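Local coordinates for DsrH (Allochromatium vinosum, PDB 2HY5), which assembles with DsrE and DsrF into a six-chain complex that probably transfers sulfur during the oxidation of intracellular sulfur stores, at residues C[15-20]-C[30-35]; C[52-57]-C[75-80]; C[60-65]-C[86-91]. One frame throughout, in Å; residues are numbered along the deposited sequence.

Contact 1 of 3, residues C[15-20]-C[30-35]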
ATOM      1  N   ASN C  15     -10.206   6.547   0.237  1.00 12.29           N
ATOM      2  CA  ASN C  15     -11.285   7.224   0.947  1.00 13.04           C
ATOM      3  C   ASN C  15     -10.760   8.130   2.065  1.00 11.35           C
ATOM      4  O   ASN C  15     -11.538   8.718   2.809  1.00 12.32           O
ATOM      5  CB  ASN C  15     -12.223   6.179   1.550  1.00 14.03           C
ATOM      6  CG  ASN C  15     -11.585   5.410   2.695  1.00 17.75           C
ATOM      7  OD1 ASN C  15     -10.391   5.104   2.669  1.00 20.94           O
ATOM      8  ND2 ASN C  15     -12.385   5.084   3.706  1.00 22.16           N
ATOM      9  N   SER C  16      -9.442   8.246   2.163  1.00  9.34           N
ATOM     10  CA  SER C  16      -8.803   9.042   3.207  1.00  9.69           C
ATOM     11  C   SER C  16      -9.251  10.497   3.291  1.00  9.47           C
ATOM     12  O   SER C  16      -9.579  10.985   4.375  1.00  9.32           O
ATOM     13  CB  SER C  16      -7.286   8.991   3.037  1.00 18.21           C
ATOM     14  OG  SER C  16      -6.825   7.658   3.138  1.00 23.52           O
ATOM     15  N   LEU C  17      -9.259  11.188   2.155  1.00  9.26           N
ATOM     16  CA  LEU C  17      -9.658  12.590   2.135  1.00 10.49           C
ATOM     17  C   LEU C  17     -11.116  12.760   2.567  1.00 11.04           C
ATOM     18  O   LEU C  17     -11.435  13.635   3.377  1.00  9.91           O
ATOM     19  CB  LEU C  17      -9.429  13.177   0.735  1.00 16.47           C
ATOM     20  CG  LEU C  17      -9.581  14.687   0.492  1.00 21.36           C
ATOM     21  CD1 LEU C  17     -10.970  14.984  -0.021  1.00 25.15           C
ATOM     22  CD2 LEU C  17      -9.271  15.467   1.764  1.00 20.44           C
ATOM     23  N   GLU C  18     -12.001  11.918   2.045  1.00 11.07           N
ATOM     24  CA  GLU C  18     -13.413  12.008   2.396  1.00 13.04           C
ATOM     25  C   GLU C  18     -13.656  11.811   3.890  1.00 12.18           C
ATOM     26  O   GLU C  18     -14.461  12.523   4.489  1.00 11.15           O
ATOM     27  CB  GLU C  18     -14.224  10.993   1.588  1.00 48.79           C
ATOM     28  CG  GLU C  18     -14.224  11.278   0.095  1.00 58.12           C
ATOM     29  CD  GLU C  18     -15.108  10.326  -0.685  1.00 63.06           C
ATOM     30  OE1 GLU C  18     -14.865   9.102  -0.627  1.00 67.28           O
ATOM     31  OE2 GLU C  18     -16.046  10.804  -1.359  1.00 67.19           O
ATOM     32  N   SER C  19     -12.962  10.853   4.496  1.00 11.78           N
ATOM     33  CA  SER C  19     -13.125  10.603   5.923  1.00 11.89           C
ATOM     34  C   SER C  19     -12.600  11.792   6.726  1.00 11.40           C
ATOM     35  O   SER C  19     -13.193  12.196   7.723  1.00 10.38           O
ATOM     36  CB  SER C  19     -12.371   9.337   6.334  1.00 20.35           C
ATOM     37  OG  SER C  19     -12.849   8.214   5.616  1.00 24.43           O
ATOM     38  N   CYS C  20     -11.480  12.350   6.281  1.00  9.22           N
ATOM     39  CA  CYS C  20     -10.883  13.489   6.963  1.00  9.69           C
ATOM     40  C   CYS C  20     -11.843  14.671   6.994  1.00 11.49           C
ATOM     41  O   CYS C  20     -12.108  15.244   8.056  1.00 10.38           O
ATOM     42  CB  CYS C  20      -9.593  13.910   6.262  1.00 11.40           C
ATOM     43  SG  CYS C  20      -8.938  15.493   6.848  1.00 12.56           S
ATOM     44  N   VAL C  30      -5.969  21.195   7.370  1.00  7.63           N
ATOM     45  CA  VAL C  30      -5.756  19.975   6.614  1.00  7.56           C
ATOM     46  C   VAL C  30      -4.636  20.220   5.614  1.00  8.55           C
ATOM     47  O   VAL C  30      -4.654  21.207   4.874  1.00  8.54           O
ATOM     48  CB  VAL C  30      -7.030  19.555   5.839  1.00  6.74           C
ATOM     49  CG1 VAL C  30      -6.761  18.282   5.058  1.00  5.96           C
ATOM     50  CG2 VAL C  30      -8.188  19.339   6.800  1.00  6.48           C
ATOM     51  N   LEU C  31      -3.649  19.331   5.610  1.00  6.76           N
ATOM     52  CA  LEU C  31      -2.536  19.445   4.682  1.00  7.47           C
ATOM     53  C   LEU C  31      -2.541  18.274   3.728  1.00  6.68           C
ATOM     54  O   LEU C  31      -2.566  17.110   4.145  1.00  7.98           O
ATOM     55  CB  LEU C  31      -1.190  19.471   5.411  1.00  9.37           C
ATOM     56  CG  LEU C  31       0.006  19.400   4.446  1.00 11.66           C
ATOM     57  CD1 LEU C  31       0.110  20.699   3.648  1.00 12.67           C
ATOM     58  CD2 LEU C  31       1.284  19.155   5.218  1.00 12.02           C
ATOM     59  N   LEU C  32      -2.510  18.597   2.445  1.00  7.24           N
ATOM     60  CA  LEU C  32      -2.492  17.597   1.395  1.00  6.39           C
ATOM     61  C   LEU C  32      -1.056  17.485   0.904  1.00  6.94           C
ATOM     62  O   LEU C  32      -0.460  18.481   0.498  1.00  7.00           O
ATOM     63  CB  LEU C  32      -3.387  18.047   0.244  1.00  7.67           C
ATOM     64  CG  LEU C  32      -4.840  18.362   0.615  1.00  8.82           C
ATOM     65  CD1 LEU C  32      -5.544  19.033  -0.571  1.00  9.23           C
ATOM     66  CD2 LEU C  32      -5.548  17.074   1.019  1.00 10.52           C
ATOM     67  N   PHE C  33      -0.487  16.287   0.969  1.00  6.05           N
ATOM     68  CA  PHE C  33       0.867  16.109   0.473  1.00  7.60           C
ATOM     69  C   PHE C  33       0.967  14.759  -0.227  1.00  6.66           C
ATOM     70  O   PHE C  33       0.036  13.959  -0.161  1.00  8.08           O
ATOM     71  CB  PHE C  33       1.916  16.301   1.590  1.00  7.32           C
ATOM     72  CG  PHE C  33       1.960  15.204   2.621  1.00  9.32           C
ATOM     73  CD1 PHE C  33       0.858  14.919   3.420  1.00  7.67           C
ATOM     74  CD2 PHE C  33       3.140  14.496   2.837  1.00  8.04           C
ATOM     75  CE1 PHE C  33       0.931  13.948   4.419  1.00  8.14           C
ATOM     76  CE2 PHE C  33       3.223  13.527   3.832  1.00  7.82           C
ATOM     77  CZ  PHE C  33       2.117  13.253   4.626  1.00  7.19           C
ATOM     78  N   GLU C  34       2.072  14.519  -0.923  1.00  7.02           N
ATOM     79  CA  GLU C  34       2.229  13.293  -1.693  1.00  5.00           C
ATOM     80  C   GLU C  34       1.067  13.239  -2.688  1.00  5.52           C
ATOM     81  O   GLU C  34       0.740  14.249  -3.308  1.00  6.31           O
ATOM     82  CB  GLU C  34       2.238  12.064  -0.772  1.00 10.40           C
ATOM     83  CG  GLU C  34       3.515  11.955   0.053  1.00 11.84           C
ATOM     84  CD  GLU C  34       3.587  10.691   0.891  1.00 15.97           C
ATOM     85  OE1 GLU C  34       2.898   9.706   0.553  1.00 15.19           O
ATOM     86  OE2 GLU C  34       4.350  10.681   1.881  1.00 14.54           O
ATOM     87  N   ASP C  35       0.437  12.079  -2.834  1.00  5.52           N
ATOM     88  CA  ASP C  35      -0.673  11.933  -3.771  1.00  8.48           C
ATOM     89  C   ASP C  35      -1.949  12.669  -3.345  1.00  8.61           C
ATOM     90  O   ASP C  35      -2.894  12.799  -4.132  1.00  8.98           O
ATOM     91  CB  ASP C  35      -0.973  10.447  -3.995  1.00 12.63           C
ATOM     92  CG  ASP C  35       0.101   9.749  -4.820  1.00 15.85           C
ATOM     93  OD1 ASP C  35       0.032   8.507  -4.945  1.00 16.34           O
ATOM     94  OD2 ASP C  35       1.006  10.430  -5.362  1.00 14.43           O
TER
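Cys20 and Leu17 of helix 16-23 rest on Val30 and Leu32 of strand 29-32 in a small, wholly apolar contact between a helix and the strand that follows it. Together with strand 3-7 they belong to a beta-alpha-beta unit of the parallel sheet, and all four touching residues are buried. About 119 Å² of surface is covered, and it falls into two separate side-chain pairs, one turn of helix apart.

In the first pair the sulfur of Cys20 sits astride the fork of Val30. Cys20 SG is 3.9 Å from Val30 CG2 and 4.0 Å from Val30 CG1, so the two methyls share it almost evenly. With SG anti to the backbone N (chi1 170°), the thiol extends from the helix to the strand. Cysteine suits this place because its sulfur is bulky and weakly polar and its side chain is short, while valine offers a broad, branched surface and is well suited to an extended strand.

The second pair is reached differently. Neither leucine has its CB aimed straight across; each branches towards the other farther out, and a single methyl from each side does the touching, Leu17 CD2 to Leu32 CD2 at 4.1 Å. The long, forked leucine side chain spans the gap here, where the CA atoms lie 8.8 Å apart.

Val30 and Leu32 alternate along the strand with Leu31, whose side chain turns to the other face of the sheet and meets Tyr60. Around the pairs, Leu32 reaches Val7 and Ala40, and Val30 packs on Leu57 and Leu59. Through Cys20, which touches His5, Val7 and Trp101, the helix also reaches strands 3-7 and 97-101.

Contact 2 of 3, residues C[52-57]-C[75-80]; sequences EALGKL and RVIPGI
Leu54 lays its methyls against the flat peptide groups of a type II beta turn, Ile77 to Ile80. Leu54 CD2 stands over one face of the peptide joining Gly79 to Ile80, 3.9 Å from Gly79 C and 3.8 Å from Gly79 O. The preceding peptide, between Pro78 and Gly79, is met obliquely, with Leu54 CD1 lying 3.5 Å from Pro78 O and somewhat off the peptide plane. The leucine thus touches two successive carbonyls of the turn with two different branches.

The contact joins the end of helix 47-53 to the loop leading into strand 81-83, at one margin of the alpha/beta fold. Leu54 contributes most of the covered surface, 79 Å² of 130 Å² in all. Its CB points at the turn, and with CG anti to the carbonyl carbon (chi1 -75°) the fork opens over it. A leucine serves here because its two methyls can meet backbone and side chains together.

The turn residues fit their places. Proline, with phi fixed near -53°, suits the second position. Gly79 in the third has phi 118°, where a side chain would be jammed against the carbonyl oxygen of Pro78; a CB would also run into Leu54 CD1, so the missing side chain permits the close approach.

On the inner side, Ile77 and Ile80 carry the turn into the core. Leu54 CD1 reaches Ile77 CG2 at 4.2 Å, and Leu54 CD2 reaches Ile80 CG1 at the same distance, while both isoleucines pack on Val50 of helix 47-53 and Ile80 continues to Leu59 and Val61 of strand 58-62. Leu54 itself also touches Leu59. On the helix side, Ala53 O accepts from both Lys56 N and Leu57 N. The turn is closed by Ile80 N donating to Ile77 O over 3.2 Å.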
ATOM      1  N   GLU C  52     -16.379  23.195  -0.392  1.00 14.38           N
ATOM      2  CA  GLU C  52     -17.283  23.272   0.747  1.00 16.64           C
ATOM      3  C   GLU C  52     -16.488  23.237   2.050  1.00 14.89           C
ATOM      4  O   GLU C  52     -16.813  23.943   3.002  1.00 15.53           O
ATOM      5  CB  GLU C  52     -18.277  22.108   0.717  1.00 62.90           C
ATOM      6  CG  GLU C  52     -19.680  22.496   0.281  1.00 70.87           C
ATOM      7  CD  GLU C  52     -20.385  23.379   1.293  1.00 73.75           C
ATOM      8  OE1 GLU C  52     -19.891  24.494   1.567  1.00 77.33           O
ATOM      9  OE2 GLU C  52     -21.438  22.957   1.820  1.00 77.54           O
ATOM     10  N   ALA C  53     -15.443  22.417   2.083  1.00 13.63           N
ATOM     11  CA  ALA C  53     -14.606  22.285   3.273  1.00 13.60           C
ATOM     12  C   ALA C  53     -13.913  23.597   3.629  1.00 13.24           C
ATOM     13  O   ALA C  53     -13.710  23.902   4.807  1.00 13.41           O
ATOM     14  CB  ALA C  53     -13.570  21.185   3.062  1.00 14.28           C
ATOM     15  N   LEU C  54     -13.549  24.372   2.612  1.00 15.51           N
ATOM     16  CA  LEU C  54     -12.888  25.655   2.828  1.00 15.51           C
ATOM     17  C   LEU C  54     -13.757  26.562   3.687  1.00 16.43           C
ATOM     18  O   LEU C  54     -13.274  27.529   4.277  1.00 18.73           O
ATOM     19  CB  LEU C  54     -12.601  26.333   1.487  1.00 17.58           C
ATOM     20  CG  LEU C  54     -11.445  25.744   0.676  1.00 16.66           C
ATOM     21  CD1 LEU C  54     -11.416  26.361  -0.713  1.00 19.08           C
ATOM     22  CD2 LEU C  54     -10.137  26.003   1.411  1.00 18.67           C
ATOM     23  N   GLY C  55     -15.043  26.237   3.757  1.00 20.09           N
ATOM     24  CA  GLY C  55     -15.969  27.028   4.544  1.00 22.31           C
ATOM     25  C   GLY C  55     -15.754  26.939   6.044  1.00 22.79           C
ATOM     26  O   GLY C  55     -16.129  27.851   6.776  1.00 24.19           O
ATOM     27  N   LYS C  56     -15.153  25.851   6.519  1.00 20.97           N
ATOM     28  CA  LYS C  56     -14.923  25.718   7.954  1.00 20.84           C
ATOM     29  C   LYS C  56     -13.511  25.288   8.330  1.00 18.28           C
ATOM     30  O   LYS C  56     -13.125  25.372   9.494  1.00 19.48           O
ATOM     31  CB  LYS C  56     -15.940  24.749   8.574  1.00 54.37           C
ATOM     32  CG  LYS C  56     -15.641  23.258   8.413  1.00 57.41           C
ATOM     33  CD  LYS C  56     -15.678  22.797   6.967  1.00 61.87           C
ATOM     34  CE  LYS C  56     -16.035  21.316   6.880  1.00 63.66           C
ATOM     35  NZ  LYS C  56     -15.213  20.463   7.786  1.00 66.37           N
ATOM     36  N   LEU C  57     -12.741  24.838   7.346  1.00 14.25           N
ATOM     37  CA  LEU C  57     -11.374  24.385   7.590  1.00 11.00           C
ATOM     38  C   LEU C  57     -10.360  25.218   6.818  1.00 11.17           C
ATOM     39  O   LEU C  57     -10.701  25.862   5.829  1.00 12.60           O
ATOM     40  CB  LEU C  57     -11.214  22.930   7.142  1.00 11.85           C
ATOM     41  CG  LEU C  57     -12.187  21.869   7.657  1.00 13.66           C
ATOM     42  CD1 LEU C  57     -11.911  20.558   6.928  1.00 11.55           C
ATOM     43  CD2 LEU C  57     -12.037  21.701   9.167  1.00 12.43           C
ATOM     44  N   ARG C  75      -2.943  26.289 -10.464  1.00 15.40           N
ATOM     45  CA  ARG C  75      -3.866  25.204 -10.770  1.00 13.82           C
ATOM     46  C   ARG C  75      -4.671  24.777  -9.552  1.00 11.96           C
ATOM     47  O   ARG C  75      -5.584  23.965  -9.659  1.00  9.30           O
ATOM     48  CB  ARG C  75      -3.090  23.997 -11.306  1.00 14.97           C
ATOM     49  CG  ARG C  75      -2.293  24.273 -12.573  1.00 18.45           C
ATOM     50  CD  ARG C  75      -3.207  24.588 -13.744  1.00 20.68           C
ATOM     51  NE  ARG C  75      -3.899  23.406 -14.253  1.00 23.60           N
ATOM     52  CZ  ARG C  75      -3.312  22.434 -14.949  1.00 25.42           C
ATOM     53  NH1 ARG C  75      -2.014  22.496 -15.226  1.00 25.56           N
ATOM     54  NH2 ARG C  75      -4.023  21.401 -15.374  1.00 26.58           N
ATOM     55  N   VAL C  76      -4.329  25.328  -8.394  1.00 10.62           N
ATOM     56  CA  VAL C  76      -5.006  24.979  -7.154  1.00 10.36           C
ATOM     57  C   VAL C  76      -6.341  25.700  -6.968  1.00 12.10           C
ATOM     58  O   VAL C  76      -6.543  26.804  -7.480  1.00 11.18           O
ATOM     59  CB  VAL C  76      -4.094  25.301  -5.945  1.00 15.89           C
ATOM     60  CG1 VAL C  76      -4.773  24.912  -4.648  1.00 18.40           C
ATOM     61  CG2 VAL C  76      -2.773  24.574  -6.097  1.00 16.15           C
ATOM     62  N   ILE C  77      -7.252  25.060  -6.243  1.00 10.81           N
ATOM     63  CA  ILE C  77      -8.547  25.656  -5.944  1.00 11.67           C
ATOM     64  C   ILE C  77      -8.263  26.880  -5.080  1.00 12.25           C
ATOM     65  O   ILE C  77      -7.585  26.778  -4.056  1.00  9.31           O
ATOM     66  CB  ILE C  77      -9.434  24.682  -5.142  1.00 14.53           C
ATOM     67  CG1 ILE C  77      -9.730  23.436  -5.983  1.00 13.33           C
ATOM     68  CG2 ILE C  77     -10.731  25.373  -4.726  1.00 14.92           C
ATOM     69  CD1 ILE C  77     -10.373  22.308  -5.192  1.00 15.14           C
ATOM     70  N   PRO C  78      -8.761  28.057  -5.490  1.00 13.01           N
ATOM     71  CA  PRO C  78      -8.535  29.283  -4.718  1.00 13.51           C
ATOM     72  C   PRO C  78      -8.953  29.111  -3.262  1.00 12.62           C
ATOM     73  O   PRO C  78     -10.070  28.682  -2.974  1.00 13.55           O
ATOM     74  CB  PRO C  78      -9.391  30.310  -5.451  1.00 19.95           C
ATOM     75  CG  PRO C  78      -9.295  29.849  -6.875  1.00 21.03           C
ATOM     76  CD  PRO C  78      -9.488  28.353  -6.738  1.00 19.27           C
ATOM     77  N   GLY C  79      -8.053  29.444  -2.343  1.00 11.57           N
ATOM     78  CA  GLY C  79      -8.370  29.303  -0.933  1.00 10.07           C
ATOM     79  C   GLY C  79      -7.440  28.327  -0.247  1.00  8.81           C
ATOM     80  O   GLY C  79      -7.214  28.413   0.961  1.00 10.31           O
ATOM     81  N   ILE C  80      -6.913  27.382  -1.018  1.00  8.52           N
ATOM     82  CA  ILE C  80      -5.978  26.404  -0.477  1.00  7.44           C
ATOM     83  C   ILE C  80      -4.595  27.044  -0.543  1.00  7.96           C
ATOM     84  O   ILE C  80      -4.122  27.401  -1.616  1.00 10.21           O
ATOM     85  CB  ILE C  80      -5.970  25.112  -1.311  1.00  7.50           C
ATOM     86  CG1 ILE C  80      -7.372  24.502  -1.326  1.00  6.82           C
ATOM     87  CG2 ILE C  80      -4.977  24.116  -0.720  1.00  4.81           C
ATOM     88  CD1 ILE C  80      -7.468  23.197  -2.084  1.00  8.37           C
TER

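Contact 3 of 3, residues C[60-65]-C[86-91]; sequences YVLGPD and AGFVDL
Leu91 and Tyr60 bury more surface than any other residues of this contact, 59 and 46 Å², and they meet as a leucine laid over an aromatic face. Leu91 CD2 sits 3.8 Å from the centroid of the Tyr60 ring and 16° off its normal, a CH-pi contact, with its nearest ring atom Tyr60 CZ at 3.6 Å. The other methyl covers the near end of the same ring, Leu91 CD1 lying 3.6 Å from Tyr60 CG. Leu91 has CG anti to the carbonyl carbon (chi1 -76°), which carries its fork along one face of the ring, from CG to CZ, as a branched aliphatic chain does well. Putting an alanine in place of Tyr60 would probably leave both Leu91 methyls without the flat surface they rest on and open a gap between strand and helix.

Leu62, two residues along the strand and so on the same side of the sheet, adds a looser touch from Leu62 CD1 to Phe88 CB at 4.4 Å. The Phe88 ring itself packs edge-to-face with Phe33 and with Phe23 of a neighbouring DsrE chain, so this layer continues into the subunit interface.

Val61, between them, turns away from helix 85-94. With that helix on this face and helix 47-53 on the other, the parallel sheet is the middle layer of a three-layer alpha/beta/alpha sandwich.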
ATOM      1  N   TYR C  60      -4.343  23.369   3.159  1.00  6.12           N
ATOM      2  CA  TYR C  60      -2.995  23.636   2.668  1.00  5.24           C
ATOM      3  C   TYR C  60      -2.574  22.500   1.752  1.00  5.77           C
ATOM      4  O   TYR C  60      -3.044  21.374   1.901  1.00  6.09           O
ATOM      5  CB  TYR C  60      -1.999  23.709   3.826  1.00  6.14           C
ATOM      6  CG  TYR C  60      -2.328  24.748   4.863  1.00  8.35           C
ATOM      7  CD1 TYR C  60      -3.304  24.513   5.831  1.00 10.42           C
ATOM      8  CD2 TYR C  60      -1.678  25.980   4.864  1.00  9.48           C
ATOM      9  CE1 TYR C  60      -3.622  25.485   6.778  1.00 11.62           C
ATOM     10  CE2 TYR C  60      -1.991  26.959   5.806  1.00 12.33           C
ATOM     11  CZ  TYR C  60      -2.964  26.704   6.756  1.00 12.35           C
ATOM     12  OH  TYR C  60      -3.290  27.681   7.668  1.00 12.82           O
ATOM     13  N   VAL C  61      -1.691  22.801   0.810  1.00  5.16           N
ATOM     14  CA  VAL C  61      -1.197  21.791  -0.111  1.00  6.05           C
ATOM     15  C   VAL C  61       0.315  21.952  -0.192  1.00  6.09           C
ATOM     16  O   VAL C  61       0.817  23.072  -0.204  1.00  6.50           O
ATOM     17  CB  VAL C  61      -1.841  21.954  -1.516  1.00  9.24           C
ATOM     18  CG1 VAL C  61      -1.482  23.302  -2.118  1.00  9.49           C
ATOM     19  CG2 VAL C  61      -1.391  20.829  -2.428  1.00 11.07           C
ATOM     20  N   LEU C  62       1.042  20.838  -0.233  1.00  6.59           N
ATOM     21  CA  LEU C  62       2.500  20.900  -0.284  1.00  7.66           C
ATOM     22  C   LEU C  62       3.002  21.190  -1.698  1.00  9.04           C
ATOM     23  O   LEU C  62       2.888  20.358  -2.597  1.00  7.11           O
ATOM     24  CB  LEU C  62       3.099  19.590   0.247  1.00  7.40           C
ATOM     25  CG  LEU C  62       4.609  19.585   0.492  1.00  6.56           C
ATOM     26  CD1 LEU C  62       4.986  20.602   1.568  1.00  5.40           C
ATOM     27  CD2 LEU C  62       5.028  18.192   0.918  1.00  6.90           C
ATOM     28  N   GLY C  63       3.554  22.389  -1.876  1.00  7.99           N
ATOM     29  CA  GLY C  63       4.059  22.820  -3.169  1.00 10.04           C
ATOM     30  C   GLY C  63       5.031  21.874  -3.850  1.00 11.17           C
ATOM     31  O   GLY C  63       4.922  21.653  -5.056  1.00 13.21           O
ATOM     32  N   PRO C  64       6.008  21.319  -3.117  1.00 12.21           N
ATOM     33  CA  PRO C  64       6.971  20.394  -3.720  1.00 11.16           C
ATOM     34  C   PRO C  64       6.293  19.194  -4.388  1.00 10.27           C
ATOM     35  O   PRO C  64       6.692  18.784  -5.480  1.00  9.75           O
ATOM     36  CB  PRO C  64       7.846  19.998  -2.537  1.00 13.81           C
ATOM     37  CG  PRO C  64       7.884  21.260  -1.734  1.00 13.75           C
ATOM     38  CD  PRO C  64       6.426  21.684  -1.750  1.00 15.19           C
ATOM     39  N   ASP C  65       5.279  18.628  -3.736  1.00  8.16           N
ATOM     40  CA  ASP C  65       4.570  17.491  -4.318  1.00  8.17           C
ATOM     41  C   ASP C  65       3.703  17.948  -5.491  1.00  7.34           C
ATOM     42  O   ASP C  65       3.557  17.233  -6.483  1.00  6.31           O
ATOM     43  CB  ASP C  65       3.727  16.768  -3.257  1.00  8.80           C
ATOM     44  CG  ASP C  65       4.553  15.782  -2.433  1.00 10.12           C
ATOM     45  OD1 ASP C  65       5.325  15.009  -3.044  1.00 10.15           O
ATOM     46  OD2 ASP C  65       4.425  15.759  -1.187  1.00  9.99           O
ATOM     47  N   ALA C  86       9.079  23.645   4.988  1.00  9.14           N
ATOM     48  CA  ALA C  86       9.242  24.487   6.165  1.00  8.54           C
ATOM     49  C   ALA C  86       7.851  24.901   6.654  1.00  9.44           C
ATOM     50  O   ALA C  86       7.606  24.969   7.854  1.00  7.15           O
ATOM     51  CB  ALA C  86      10.082  25.721   5.826  1.00 12.94           C
ATOM     52  N   GLY C  87       6.942  25.163   5.713  1.00 10.23           N
ATOM     53  CA  GLY C  87       5.586  25.539   6.073  1.00  9.74           C
ATOM     54  C   GLY C  87       4.846  24.381   6.721  1.00  9.30           C
ATOM     55  O   GLY C  87       4.020  24.573   7.612  1.00 10.08           O
ATOM     56  N   PHE C  88       5.149  23.172   6.253  1.00  8.40           N
ATOM     57  CA  PHE C  88       4.559  21.937   6.764  1.00  8.51           C
ATOM     58  C   PHE C  88       4.954  21.839   8.238  1.00  7.12           C
ATOM     59  O   PHE C  88       4.124  21.586   9.111  1.00  7.11           O
ATOM     60  CB  PHE C  88       5.126  20.768   5.939  1.00 10.02           C
ATOM     61  CG  PHE C  88       4.538  19.408   6.251  1.00  8.85           C
ATOM     62  CD1 PHE C  88       4.830  18.332   5.418  1.00  9.68           C
ATOM     63  CD2 PHE C  88       3.750  19.182   7.379  1.00  8.82           C
ATOM     64  CE1 PHE C  88       4.352  17.053   5.700  1.00  8.39           C
ATOM     65  CE2 PHE C  88       3.270  17.908   7.670  1.00 10.85           C
ATOM     66  CZ  PHE C  88       3.572  16.839   6.829  1.00  9.33           C
ATOM     67  N   VAL C  89       6.234  22.062   8.512  1.00  4.64           N
ATOM     68  CA  VAL C  89       6.725  22.019   9.883  1.00  5.40           C
ATOM     69  C   VAL C  89       6.018  23.066  10.751  1.00  5.55           C
ATOM     70  O   VAL C  89       5.607  22.764  11.870  1.00  7.66           O
ATOM     71  CB  VAL C  89       8.246  22.264   9.938  1.00  6.07           C
ATOM     72  CG1 VAL C  89       8.698  22.448  11.388  1.00  8.58           C
ATOM     73  CG2 VAL C  89       8.973  21.089   9.313  1.00  6.62           C
ATOM     74  N   ASP C  90       5.880  24.292  10.251  1.00  9.21           N
ATOM     75  CA  ASP C  90       5.211  25.331  11.030  1.00 10.88           C
ATOM     76  C   ASP C  90       3.763  24.962  11.338  1.00 10.85           C
ATOM     77  O   ASP C  90       3.248  25.300  12.402  1.00 13.60           O
ATOM     78  CB  ASP C  90       5.250  26.680  10.304  1.00 16.07           C
ATOM     79  CG  ASP C  90       6.628  27.310  10.319  1.00 16.82           C
ATOM     80  OD1 ASP C  90       7.388  27.062  11.278  1.00 19.71           O
ATOM     81  OD2 ASP C  90       6.945  28.066   9.380  1.00 22.52           O
ATOM     82  N   LEU C  91       3.101  24.281  10.409  1.00 10.89           N
ATOM     83  CA  LEU C  91       1.722  23.872  10.641  1.00 10.89           C
ATOM     84  C   LEU C  91       1.625  22.884  11.802  1.00 10.91           C
ATOM     85  O   LEU C  91       0.691  22.950  12.601  1.00 10.22           O
ATOM     86  CB  LEU C  91       1.121  23.239   9.380  1.00 13.81           C
ATOM     87  CG  LEU C  91       0.721  24.199   8.254  1.00 16.53           C
ATOM     88  CD1 LEU C  91       0.247  23.404   7.045  1.00 16.60           C
ATOM     89  CD2 LEU C  91      -0.379  25.134   8.743  1.00 17.11           C
TER

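Overall arrangement
Contacts 1 and 3 are buried and work on opposite faces of the same parallel sheet, through the neighbouring strands 29-32 and 58-62, joined by a backbone hydrogen bond from Tyr60 N to Val30 O. Contact 2 lies nearer the surface, where a helix end meets a loop. Their chemistry follows: contact 1 is aliphatic and sulfur packing, contact 3 adds an aromatic face, and contact 2 sets one leucine against exposed turn backbone. Leu57 links contact 2 to Val30, and Ile80 links it to Tyr60 and Val61. Glu34 N to Asp65 OD2 ties contacts 1 and 3 together once more, just beyond the ends of their strands.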